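Local coordinates for putative enoyl-CoA hydratase (Streptomyces coelicolor A3, PDB 3G64), which probably catalyses hydration of the double bond of an enoyl-CoA thioester, as a putative hydratase of the crotonase-like family, at the interface of chains A and B. Coordinates in Å, arbitrary orientation; residue numbers count along the deposited sequence, not the author numbering. Chains: chain A/B, Putative enoyl-CoA hydratase.

The interface of chains A and B. Residues chain A 223, 250, 253-254, 259; chain B 153-156.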
# COMPACT_ATOMS: atom_id res chain seq x y z
N ALA A 223 -25.15 2.07 -1.61
CA ALA A 223 -24.01 1.46 -2.31
C ALA A 223 -22.71 2.27 -2.17
O ALA A 223 -21.64 1.68 -1.92
CB ALA A 223 -24.34 1.23 -3.80
N GLN A 250 -22.80 -7.32 0.52
CA GLN A 250 -23.35 -7.49 -0.83
C GLN A 250 -24.71 -8.20 -0.73
O GLN A 250 -25.67 -7.78 -1.35
CB GLN A 250 -22.40 -8.27 -1.73
CG GLN A 250 -21.13 -7.55 -2.16
CD GLN A 250 -21.35 -6.15 -2.78
OE1 GLN A 250 -21.90 -5.25 -2.14
NE2 GLN A 250 -20.89 -5.97 -4.00
N LEU A 253 -27.21 -5.71 0.33
CA LEU A 253 -27.55 -4.71 -0.67
C LEU A 253 -28.42 -5.34 -1.78
O LEU A 253 -29.21 -4.66 -2.43
CB LEU A 253 -26.28 -4.06 -1.25
CG LEU A 253 -25.50 -3.12 -0.29
CD1 LEU A 253 -24.25 -2.57 -0.93
CD2 LEU A 253 -26.38 -2.00 0.14
N MSE A 254 -28.24 -6.64 -1.98
CA MSE A 254 -29.07 -7.37 -2.93
C MSE A 254 -30.55 -7.47 -2.49
O MSE A 254 -31.39 -7.87 -3.29
CB MSE A 254 -28.49 -8.76 -3.20
CG MSE A 254 -27.35 -8.75 -4.18
SE MSE A 254 -26.83 -10.57 -4.64
CE MSE A 254 -25.36 -10.15 -5.84
N TYR A 259 -30.63 -2.19 -6.14
CA TYR A 259 -30.21 -3.32 -6.94
C TYR A 259 -31.37 -3.80 -7.82
O TYR A 259 -31.16 -4.11 -8.98
CB TYR A 259 -29.82 -4.45 -6.00
CG TYR A 259 -29.30 -5.72 -6.64
CD1 TYR A 259 -28.16 -5.71 -7.45
CD2 TYR A 259 -29.91 -6.94 -6.36
CE1 TYR A 259 -27.66 -6.89 -7.97
CE2 TYR A 259 -29.41 -8.13 -6.86
CZ TYR A 259 -28.29 -8.10 -7.66
OH TYR A 259 -27.80 -9.28 -8.15
N VAL B 153 -24.59 -1.13 -10.45
CA VAL B 153 -25.74 -2.01 -10.29
C VAL B 153 -26.36 -1.90 -8.91
O VAL B 153 -27.21 -2.70 -8.54
CB VAL B 153 -25.43 -3.48 -10.63
CG1 VAL B 153 -24.76 -3.58 -12.01
CG2 VAL B 153 -24.58 -4.12 -9.55
N GLY B 154 -25.95 -0.88 -8.16
CA GLY B 154 -26.50 -0.62 -6.84
C GLY B 154 -25.92 -1.49 -5.73
O GLY B 154 -26.52 -1.63 -4.67
N LEU B 155 -24.77 -2.10 -5.99
CA LEU B 155 -24.04 -2.88 -4.97
C LEU B 155 -22.77 -2.11 -4.54
O LEU B 155 -22.41 -1.13 -5.17
CB LEU B 155 -23.67 -4.26 -5.52
CG LEU B 155 -24.83 -5.20 -5.86
CD1 LEU B 155 -24.29 -6.56 -6.27
CD2 LEU B 155 -25.80 -5.35 -4.69
N SER B 156 -22.07 -2.53 -3.48
CA SER B 156 -20.90 -1.73 -3.13
C SER B 156 -19.68 -2.24 -3.89
O SER B 156 -19.67 -3.39 -4.35
CB SER B 156 -20.62 -1.77 -1.62
OG SER B 156 -19.86 -2.92 -1.33
O HOH W 1 -29.21 -2.04 -3.46
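A:Gln250, its chain folded about the CB-CG bond (chi2 -52°), turns its amide toward the backbone of B:Ser156, while B:Leu155, with CG anti to its carbonyl carbon (chi1 -64°), sends its isobutyl group between that amide and the ring of A:Tyr259. This contact, in a crotonase-family protein, is probably a subunit interface of the trimer: the family commonly forms trimers or pairs of trimers, and the deposited assembly holds three copies. The C-terminal helices 221-234, 239-253 and 257-267 of chain A receive the loop that follows the 3-10 helix 150-153 of chain B.

The side-chain oxygen OE1 of A:Gln250 takes two donors from one residue. The backbone N of B:Ser156 lies in the carbonyl plane on a lone pair, 3.0 Å from OE1 of A:Gln250. The hydroxyl OG of B:Ser156 comes in from above that plane, 60° out of it, at 3.2 Å from OE1 of A:Gln250. The amide nitrogen NE2 of A:Gln250 returns a weak, bent bond to the carbonyl O of B:Ser156. A leucine in place of A:Gln250 would probably leave the N-H and hydroxyl of B:Ser156 without their shared acceptor and free the serine hydroxyl to turn.

B:Leu155 is the main apolar plug. Its CD2 packs 3.6 Å from CD1 of A:Tyr259 and also touches CB of A:Leu253 and CG of selenomethionine A:Met254; CD1 of B:Leu155 meets the methyl CE of A:Met254. The selenomethionine's CG covers one face of the tyrosine ring toward its rim, and the carbonyl O of B:Val153 meets the ring edge in plane, 3.3 Å from CD1 of A:Tyr259. Beside the plug, CB of A:Ala223 lies 3.3 Å from the carbonyl O of B:Leu155. Water 1 joins the carbonyl O atoms of A:Leu253 and B:Gly154 to the backbone N of A:Tyr259, tying the loop to the start of helix 257-267.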